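Local coordinates for putative metal binding protein (PDB 3CVG) that is of unestablished function but probably binds a metal ion or another small ligand, as periplasmic binding proteins do, at residues P19-G30 against F54-D62; L38-K46 against M250-L258. One frame throughout, in Å; residues are numbered along the deposited sequence.

Contact 1 (19-30 with 54-62) pairs parallel strands 20-26 and 55-60, and contact 2 packs helix 38-46 against helix 250-258; their centres lie about 12 Å apart. The chain runs from the first strand of contact 1 into the first helix of contact 2 and back to the second strand, so the two contacts interlock along the sequence. Where they meet, Val-56 CG2 lies 3.6 Å from Ile-43 CG1, and Phe-54 and Gln-21 both touch selenomethionine Met-250. At the opposite end of contact 1, Gly-27 is about 8 Å from the bound calcium ion. The centre of contact 1 is about 16 Å from the centre of the chain, that of contact 2 about 22 Å.

Contact 1. Residues P19-G30 against F54-D62; sequences PVQLRIGNGGAG and FKVAWYKSD
Asn-26 O is held by two donors that arrive from opposite faces of its carbonyl plane: Ser-61 N, which bonds to Asn-26 O at 2.9 Å, and the indole Trp-58 NE1. With CG anti to the backbone N (chi1 161°), the indole swings toward strand 20-26; the bond from Trp-58 NE1 to Asn-26 O, 3.1 Å long, lies close to the ring plane and helps to fix its rotation. Tyr-59 N to Ile-24 O is the shortest bond between the strands, at 2.7 Å, and Tyr-59 O receives Asn-26 N in return. Towards the start of the strands, Ala-57 bonds through N to Leu-22 and through O to Ile-24, and Lys-55 N bonds to Pro-19 O. Between Val-20 and Arg-23 the register slips by one residue, a beta bulge, and Leu-22 N is left buried without a partner. The strands are neighbouring parallel members of a sheet, as expected for a periplasmic binding protein lobe, and 20-26 turns at Gly-27, the N-cap, into a helix. Gly-30 on that helix lays its CA over the six-membered ring of Trp-58, 3.6 Å from the centroid, in a CH-pi contact; with only hydrogens on its CA, glycine lets the helix backbone lie directly on the ring. Ile-24 CD1 reaches Val-56 CG1 at 3.7 Å, and branched aliphatic residues fill this space beneath helix 34-47 and helix 248-259. Leu-22 lies alongside Val-56, pointing the same way. On the sheet face opposite Ile-24 and Trp-58, Arg-23 CB lies at the edge of the Tyr-59 ring, while its guanidinium leads away to a salt bridge with Asp-76.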
loop_
_atom_site.group_PDB
_atom_site.type_symbol
_atom_site.label_atom_id
_atom_site.label_comp_id
_atom_site.label_asym_id
_atom_site.label_seq_id
_atom_site.Cartn_x
_atom_site.Cartn_y
_atom_site.Cartn_z
ATOM N N PRO A 19 -23.654 -4.125 18.519
ATOM C CA PRO A 19 -22.999 -5.432 18.410
ATOM C C PRO A 19 -21.943 -5.459 17.299
ATOM O O PRO A 19 -22.203 -5.031 16.174
ATOM C CB PRO A 19 -24.168 -6.367 18.118
ATOM C CG PRO A 19 -25.019 -5.523 17.225
ATOM C CD PRO A 19 -25.000 -4.163 17.919
ATOM N N VAL A 20 -20.754 -5.954 17.626
ATOM C CA VAL A 20 -19.668 -6.043 16.651
ATOM C C VAL A 20 -19.646 -7.449 16.058
ATOM O O VAL A 20 -19.499 -8.428 16.784
ATOM C CB VAL A 20 -18.298 -5.761 17.309
ATOM C CG1 VAL A 20 -17.182 -6.023 16.310
ATOM C CG2 VAL A 20 -18.234 -4.320 17.790
ATOM N N GLN A 21 -19.792 -7.551 14.740
ATOM C CA GLN A 21 -19.792 -8.856 14.092
ATOM C C GLN A 21 -18.835 -8.970 12.908
ATOM O O GLN A 21 -19.013 -9.829 12.043
ATOM C CB GLN A 21 -21.207 -9.213 13.633
ATOM C CG GLN A 21 -22.209 -9.338 14.760
ATOM C CD GLN A 21 -23.555 -9.845 14.278
ATOM O OE1 GLN A 21 -24.170 -9.255 13.389
ATOM N NE2 GLN A 21 -24.020 -10.943 14.866
ATOM N N LEU A 22 -17.826 -8.104 12.870
ATOM C CA LEU A 22 -16.835 -8.120 11.797
ATOM C C LEU A 22 -15.642 -7.242 12.152
ATOM O O LEU A 22 -15.758 -6.018 12.242
ATOM C CB LEU A 22 -17.457 -7.642 10.474
ATOM C CG LEU A 22 -16.526 -7.603 9.248
ATOM C CD1 LEU A 22 -15.907 -8.971 9.027
ATOM C CD2 LEU A 22 -17.300 -7.164 8.014
ATOM N N ARG A 23 -14.492 -7.884 12.353
ATOM C CA ARG A 23 -13.258 -7.188 12.696
ATOM C C ARG A 23 -12.274 -7.331 11.537
ATOM O O ARG A 23 -11.959 -8.446 11.112
ATOM C CB ARG A 23 -12.664 -7.788 13.968
ATOM C CG ARG A 23 -13.579 -7.703 15.182
ATOM C CD ARG A 23 -13.120 -8.674 16.251
ATOM N NE ARG A 23 -13.216 -10.049 15.772
ATOM C CZ ARG A 23 -12.566 -11.078 16.305
ATOM N NH1 ARG A 23 -11.763 -10.894 17.344
ATOM N NH2 ARG A 23 -12.711 -12.293 15.790
ATOM N N ILE A 24 -11.788 -6.198 11.037
ATOM C CA ILE A 24 -10.862 -6.187 9.909
ATOM C C ILE A 24 -9.513 -5.570 10.263
ATOM O O ILE A 24 -9.449 -4.464 10.799
ATOM C CB ILE A 24 -11.436 -5.375 8.724
ATOM C CG1 ILE A 24 -12.876 -5.796 8.435
ATOM C CG2 ILE A 24 -10.583 -5.591 7.486
ATOM C CD1 ILE A 24 -13.587 -4.885 7.449
ATOM N N GLY A 25 -8.441 -6.292 9.956
ATOM C CA GLY A 25 -7.108 -5.785 10.216
ATOM C C GLY A 25 -6.529 -5.284 8.908
ATOM O O GLY A 25 -6.524 -6.002 7.907
ATOM N N ASN A 26 -6.050 -4.047 8.896
ATOM C CA ASN A 26 -5.483 -3.480 7.681
ATOM C C ASN A 26 -4.677 -2.240 8.004
ATOM O O ASN A 26 -4.739 -1.717 9.116
ATOM C CB ASN A 26 -6.597 -3.119 6.691
ATOM C CG ASN A 26 -6.064 -2.453 5.430
ATOM O OD1 ASN A 26 -5.239 -3.023 4.709
ATOM N ND2 ASN A 26 -6.530 -1.239 5.162
ATOM N N GLY A 27 -3.918 -1.768 7.024
ATOM C CA GLY A 27 -3.117 -0.582 7.239
ATOM C C GLY A 27 -3.549 0.599 6.395
ATOM O O GLY A 27 -4.314 1.453 6.848
ATOM N N GLY A 28 -3.074 0.629 5.155
ATOM C CA GLY A 28 -3.360 1.728 4.247
ATOM C C GLY A 28 -4.786 2.058 3.844
ATOM O O GLY A 28 -5.153 3.235 3.800
ATOM N N ALA A 29 -5.587 1.044 3.533
ATOM C CA ALA A 29 -6.963 1.277 3.113
ATOM C C ALA A 29 -7.821 1.872 4.223
ATOM O O ALA A 29 -8.738 2.640 3.958
ATOM C CB ALA A 29 -7.580 -0.016 2.610
ATOM N N GLY A 30 -7.544 1.505 5.467
ATOM C CA GLY A 30 -8.323 2.070 6.551
ATOM C C GLY A 30 -7.883 3.509 6.751
ATOM O O GLY A 30 -8.688 4.404 7.016
ATOM N N PHE A 54 -25.511 -4.249 12.731
ATOM C CA PHE A 54 -24.243 -4.613 13.356
ATOM C C PHE A 54 -23.138 -3.638 12.951
ATOM O O PHE A 54 -23.234 -2.971 11.919
ATOM C CB PHE A 54 -23.860 -6.040 12.954
ATOM C CG PHE A 54 -23.592 -6.202 11.487
ATOM C CD1 PHE A 54 -22.320 -5.971 10.972
ATOM C CD2 PHE A 54 -24.617 -6.551 10.613
ATOM C CE1 PHE A 54 -22.070 -6.087 9.611
ATOM C CE2 PHE A 54 -24.378 -6.669 9.248
ATOM C CZ PHE A 54 -23.102 -6.437 8.744
ATOM N N LYS A 55 -22.093 -3.562 13.773
ATOM C CA LYS A 55 -20.962 -2.674 13.519
ATOM C C LYS A 55 -19.772 -3.443 12.954
ATOM O O LYS A 55 -19.703 -4.669 13.053
ATOM C CB LYS A 55 -20.538 -1.970 14.813
ATOM C CG LYS A 55 -21.541 -0.955 15.325
ATOM C CD LYS A 55 -21.281 -0.602 16.780
ATOM C CE LYS A 55 -22.355 0.340 17.304
ATOM N NZ LYS A 55 -22.275 0.521 18.782
ATOM N N VAL A 56 -18.836 -2.707 12.365
ATOM C CA VAL A 56 -17.630 -3.290 11.788
ATOM C C VAL A 56 -16.426 -2.534 12.336
ATOM O O VAL A 56 -16.270 -1.336 12.091
ATOM C CB VAL A 56 -17.633 -3.174 10.248
ATOM C CG1 VAL A 56 -16.322 -3.711 9.679
ATOM C CG2 VAL A 56 -18.818 -3.935 9.671
ATOM N N ALA A 57 -15.579 -3.235 13.081
ATOM C CA ALA A 57 -14.399 -2.617 13.672
ATOM C C ALA A 57 -13.152 -2.839 12.826
ATOM O O ALA A 57 -12.936 -3.928 12.286
ATOM C CB ALA A 57 -14.175 -3.160 15.084
ATOM N N TRP A 58 -12.340 -1.789 12.716
ATOM C CA TRP A 58 -11.100 -1.831 11.951
ATOM C C TRP A 58 -9.878 -1.718 12.857
ATOM O O TRP A 58 -9.720 -0.742 13.589
ATOM C CB TRP A 58 -11.068 -0.701 10.908
ATOM C CG TRP A 58 -9.677 -0.399 10.394
ATOM C CD1 TRP A 58 -8.750 -1.304 9.955
ATOM C CD2 TRP A 58 -9.046 0.890 10.308
ATOM N NE1 TRP A 58 -7.585 -0.662 9.609
ATOM C CE2 TRP A 58 -7.738 0.684 9.816
ATOM C CE3 TRP A 58 -9.459 2.196 10.601
ATOM C CZ2 TRP A 58 -6.836 1.737 9.613
ATOM C CZ3 TRP A 58 -8.561 3.244 10.397
ATOM C CH2 TRP A 58 -7.266 3.005 9.908
ATOM N N TYR A 59 -9.023 -2.734 12.800
ATOM C CA TYR A 59 -7.785 -2.770 13.574
ATOM C C TYR A 59 -6.629 -2.380 12.657
ATOM O O TYR A 59 -6.441 -2.978 11.595
ATOM C CB TYR A 59 -7.547 -4.175 14.124
ATOM C CG TYR A 59 -8.379 -4.495 15.337
ATOM C CD1 TYR A 59 -7.916 -4.198 16.619
ATOM C CD2 TYR A 59 -9.636 -5.079 15.206
ATOM C CE1 TYR A 59 -8.688 -4.479 17.746
ATOM C CE2 TYR A 59 -10.414 -5.361 16.324
ATOM C CZ TYR A 59 -9.936 -5.062 17.588
ATOM O OH TYR A 59 -10.709 -5.350 18.685
ATOM N N LYS A 60 -5.862 -1.377 13.071
ATOM C CA LYS A 60 -4.734 -0.892 12.284
ATOM C C LYS A 60 -3.525 -1.802 12.445
ATOM O O LYS A 60 -3.011 -1.972 13.553
ATOM C CB LYS A 60 -4.372 0.527 12.714
ATOM C CG LYS A 60 -3.303 1.188 11.873
ATOM C CD LYS A 60 -3.158 2.656 12.254
ATOM C CE LYS A 60 -2.250 3.402 11.283
ATOM N NZ LYS A 60 -2.209 4.865 11.574
ATOM N N SER A 61 -3.068 -2.376 11.335
ATOM C CA SER A 61 -1.925 -3.277 11.370
ATOM C C SER A 61 -1.309 -3.507 9.994
ATOM O O SER A 61 -2.016 -3.555 8.983
ATOM C CB SER A 61 -2.352 -4.619 11.969
ATOM O OG SER A 61 -3.480 -5.140 11.284
ATOM N N ASP A 62 0.014 -3.639 9.956
ATOM C CA ASP A 62 0.686 -3.890 8.691
ATOM C C ASP A 62 0.395 -5.345 8.335
ATOM O O ASP A 62 -0.231 -6.058 9.119
ATOM C CB ASP A 62 2.198 -3.625 8.806
ATOM C CG ASP A 62 2.927 -4.640 9.676
ATOM O OD1 ASP A 62 2.282 -5.555 10.228
ATOM O OD2 ASP A 62 4.161 -4.515 9.804
#

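Contact 2. Residues L38-K46 against M250-L258; sequences LADAFIKSK and MAKEFAKWL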
loop_
_atom_site.group_PDB
_atom_site.type_symbol
_atom_site.label_atom_id
_atom_site.label_comp_id
_atom_site.label_asym_id
_atom_site.label_seq_id
_atom_site.Cartn_x
_atom_site.Cartn_y
_atom_site.Cartn_z
ATOM N N LEU A 38 -16.391 0.840 2.682
ATOM C CA LEU A 38 -16.659 -0.585 2.514
ATOM C C LEU A 38 -17.561 -1.119 3.623
ATOM O O LEU A 38 -18.610 -1.702 3.353
ATOM C CB LEU A 38 -15.341 -1.367 2.502
ATOM C CG LEU A 38 -14.742 -1.757 1.146
ATOM C CD1 LEU A 38 -14.915 -0.642 0.131
ATOM C CD2 LEU A 38 -13.273 -2.098 1.342
ATOM N N ALA A 39 -17.148 -0.916 4.870
ATOM C CA ALA A 39 -17.911 -1.386 6.020
ATOM C C ALA A 39 -19.333 -0.827 6.057
ATOM O O ALA A 39 -20.287 -1.562 6.319
ATOM C CB ALA A 39 -17.172 -1.034 7.306
ATOM N N ASP A 40 -19.477 0.467 5.799
ATOM C CA ASP A 40 -20.797 1.087 5.806
ATOM C C ASP A 40 -21.661 0.537 4.679
ATOM O O ASP A 40 -22.886 0.479 4.797
ATOM C CB ASP A 40 -20.687 2.613 5.670
ATOM C CG ASP A 40 -20.189 3.282 6.939
ATOM O OD1 ASP A 40 -20.244 2.638 8.011
ATOM O OD2 ASP A 40 -19.753 4.453 6.870
ATOM N N ALA A 41 -21.019 0.130 3.588
ATOM C CA ALA A 41 -21.735 -0.415 2.439
ATOM C C ALA A 41 -22.141 -1.870 2.672
ATOM O O ALA A 41 -23.182 -2.318 2.186
ATOM C CB ALA A 41 -20.877 -0.305 1.188
ATOM N N PHE A 42 -21.314 -2.608 3.408
ATOM C CA PHE A 42 -21.616 -4.003 3.707
ATOM C C PHE A 42 -22.730 -4.056 4.746
ATOM O O PHE A 42 -23.724 -4.758 4.562
ATOM C CB PHE A 42 -20.378 -4.723 4.248
ATOM C CG PHE A 42 -20.628 -6.160 4.627
ATOM C CD1 PHE A 42 -21.007 -7.093 3.665
ATOM C CD2 PHE A 42 -20.476 -6.581 5.945
ATOM C CE1 PHE A 42 -21.229 -8.425 4.007
ATOM C CE2 PHE A 42 -20.695 -7.913 6.298
ATOM C CZ PHE A 42 -21.072 -8.836 5.328
ATOM N N ILE A 43 -22.554 -3.321 5.842
ATOM C CA ILE A 43 -23.565 -3.275 6.890
ATOM C C ILE A 43 -24.872 -2.870 6.223
ATOM O O ILE A 43 -25.944 -3.384 6.546
ATOM C CB ILE A 43 -23.242 -2.212 7.960
ATOM C CG1 ILE A 43 -21.920 -2.534 8.653
ATOM C CG2 ILE A 43 -24.367 -2.157 8.980
ATOM C CD1 ILE A 43 -21.459 -1.448 9.610
ATOM N N LYS A 44 -24.761 -1.941 5.280
ATOM C CA LYS A 44 -25.911 -1.435 4.552
ATOM C C LYS A 44 -26.669 -2.561 3.859
ATOM O O LYS A 44 -27.852 -2.752 4.112
ATOM C CB LYS A 44 -25.452 -0.393 3.527
ATOM C CG LYS A 44 -26.543 0.527 3.007
ATOM C CD LYS A 44 -27.317 -0.077 1.847
ATOM C CE LYS A 44 -28.269 0.954 1.250
ATOM N NZ LYS A 44 -28.894 0.488 -0.025
ATOM N N SER A 45 -25.981 -3.316 3.005
ATOM C CA SER A 45 -26.612 -4.410 2.265
ATOM C C SER A 45 -27.113 -5.600 3.082
ATOM O O SER A 45 -28.002 -6.319 2.634
ATOM C CB SER A 45 -25.669 -4.916 1.169
ATOM O OG SER A 45 -25.567 -3.970 0.119
ATOM N N LYS A 46 -26.546 -5.822 4.263
ATOM C CA LYS A 46 -26.979 -6.940 5.092
ATOM C C LYS A 46 -28.222 -6.573 5.901
ATOM O O LYS A 46 -29.071 -7.424 6.164
ATOM C CB LYS A 46 -25.849 -7.388 6.023
ATOM C CG LYS A 46 -24.727 -8.159 5.326
ATOM C CD LYS A 46 -24.975 -9.666 5.309
ATOM C CE LYS A 46 -26.173 -10.054 4.456
ATOM N NZ LYS A 46 -26.434 -11.523 4.507
HETATM N N MSE A 250 -20.021 -14.416 8.638
HETATM C CA MSE A 250 -20.021 -13.034 8.178
HETATM C C MSE A 250 -18.731 -12.671 7.460
HETATM O O MSE A 250 -18.734 -11.844 6.544
HETATM C CB MSE A 250 -20.256 -12.095 9.354
HETATM C CG MSE A 250 -21.723 -11.831 9.586
HETATM SE SE MSE A 250 -22.324 -10.236 8.674
HETATM C CE MSE A 250 -22.876 -9.303 10.270
ATOM N N ALA A 251 -17.631 -13.288 7.880
ATOM C CA ALA A 251 -16.342 -13.054 7.248
ATOM C C ALA A 251 -16.450 -13.598 5.828
ATOM O O ALA A 251 -15.885 -13.043 4.884
ATOM C CB ALA A 251 -15.244 -13.785 8.006
ATOM N N LYS A 252 -17.188 -14.697 5.697
ATOM C CA LYS A 252 -17.413 -15.348 4.415
ATOM C C LYS A 252 -18.337 -14.457 3.587
ATOM O O LYS A 252 -18.198 -14.356 2.368
ATOM C CB LYS A 252 -18.067 -16.716 4.635
ATOM C CG LYS A 252 -18.096 -17.614 3.407
ATOM C CD LYS A 252 -16.692 -18.059 3.026
ATOM C CE LYS A 252 -16.718 -19.057 1.880
ATOM N NZ LYS A 252 -15.339 -19.477 1.505
ATOM N N GLU A 253 -19.282 -13.815 4.269
ATOM C CA GLU A 253 -20.229 -12.914 3.620
ATOM C C GLU A 253 -19.496 -11.685 3.102
ATOM O O GLU A 253 -19.679 -11.279 1.953
ATOM C CB GLU A 253 -21.305 -12.468 4.611
ATOM C CG GLU A 253 -22.304 -13.544 4.975
ATOM C CD GLU A 253 -23.236 -13.875 3.829
ATOM O OE1 GLU A 253 -23.990 -12.975 3.391
ATOM O OE2 GLU A 253 -23.215 -15.033 3.365
ATOM N N PHE A 254 -18.674 -11.088 3.959
ATOM C CA PHE A 254 -17.921 -9.908 3.570
ATOM C C PHE A 254 -17.011 -10.238 2.393
ATOM O O PHE A 254 -16.962 -9.498 1.411
ATOM C CB PHE A 254 -17.075 -9.388 4.735
ATOM C CG PHE A 254 -16.317 -8.132 4.408
ATOM C CD1 PHE A 254 -16.997 -6.970 4.058
ATOM C CD2 PHE A 254 -14.927 -8.117 4.419
ATOM C CE1 PHE A 254 -16.307 -5.810 3.719
ATOM C CE2 PHE A 254 -14.227 -6.958 4.081
ATOM C CZ PHE A 254 -14.922 -5.802 3.731
ATOM N N ALA A 255 -16.295 -11.354 2.494
ATOM C CA ALA A 255 -15.390 -11.762 1.425
ATOM C C ALA A 255 -16.123 -11.804 0.082
ATOM O O ALA A 255 -15.693 -11.175 -0.889
ATOM C CB ALA A 255 -14.783 -13.126 1.744
ATOM N N LYS A 256 -17.230 -12.543 0.038
ATOM C CA LYS A 256 -18.039 -12.673 -1.177
ATOM C C LYS A 256 -18.533 -11.325 -1.690
ATOM O O LYS A 256 -18.460 -11.032 -2.886
ATOM C CB LYS A 256 -19.250 -13.575 -0.906
ATOM C CG LYS A 256 -19.071 -15.032 -1.299
ATOM C CD LYS A 256 -18.999 -15.173 -2.813
ATOM C CE LYS A 256 -19.134 -16.626 -3.255
ATOM N NZ LYS A 256 -19.245 -16.718 -4.741
ATOM N N TRP A 257 -19.051 -10.513 -0.778
ATOM C CA TRP A 257 -19.566 -9.192 -1.127
ATOM C C TRP A 257 -18.470 -8.290 -1.707
ATOM O O TRP A 257 -18.661 -7.625 -2.730
ATOM C CB TRP A 257 -20.159 -8.525 0.114
ATOM C CG TRP A 257 -20.618 -7.130 -0.132
ATOM C CD1 TRP A 257 -21.823 -6.739 -0.635
ATOM C CD2 TRP A 257 -19.856 -5.935 0.069
ATOM N NE1 TRP A 257 -21.861 -5.368 -0.763
ATOM C CE2 TRP A 257 -20.665 -4.850 -0.338
ATOM C CE3 TRP A 257 -18.563 -5.674 0.551
ATOM C CZ2 TRP A 257 -20.225 -3.522 -0.280
ATOM C CZ3 TRP A 257 -18.126 -4.355 0.608
ATOM C CH2 TRP A 257 -18.958 -3.295 0.193
ATOM N N LEU A 258 -17.319 -8.279 -1.044
ATOM C CA LEU A 258 -16.188 -7.459 -1.473
ATOM C C LEU A 258 -15.788 -7.619 -2.940
ATOM O O LEU A 258 -15.488 -6.634 -3.609
ATOM C CB LEU A 258 -14.978 -7.759 -0.592
ATOM C CG LEU A 258 -13.694 -6.995 -0.926
ATOM C CD1 LEU A 258 -13.904 -5.500 -0.689
ATOM C CD2 LEU A 258 -12.567 -7.514 -0.060
#
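Lys-46 NZ forms a salt bridge with Glu-253 OE1 at 3.1 Å, meeting the carboxylate from above its plane. Both side chains are bent, the lysine at chi2 and chi3 and the glutamate at chi2, and they cross at about a right angle. The lysine's aliphatic part is used as well, for its CG lies over one face of the Phe-42 ring. Phe-254 takes the opposite face, pointing its edge at Phe-42 in a T-shaped pair with centroids 5.3 Å apart and planes at 76°. With CG anti to the backbone N (chi1 178°), Phe-42 reaches across as a knob into the hole formed by Met-250, Glu-253, Phe-254 and Trp-257. Glu-253 CB meets the ring at its edge, 3.7 Å from Phe-42 CZ, and the selenium of selenomethionine Met-250 comes obliquely, 3.7 Å from Phe-42 CE2. Trp-257 is the answering knob, set among Leu-38, Ala-41, Phe-42 and Ser-45. Phe-42 CB sits over the six-membered ring of Trp-257, 4.2 Å from the centroid, in a CH-pi contact. The small Ala-41 lets the indole come close to its helix, with Ala-41 CB 3.6 Å from Trp-257 CZ2. Farther along, Leu-38 CD2 touches Leu-258 CD1 at 4.0 Å. The helix segments cross at 109°, with axes 10.9 Å apart at closest approach, a spacing in keeping with the bulky aromatic rings between them. Beneath this aromatic cluster lie Leu-22 and Ile-24 of strand 20-26, and Leu-239 of strand 234-241 packs against Phe-254 and Leu-258.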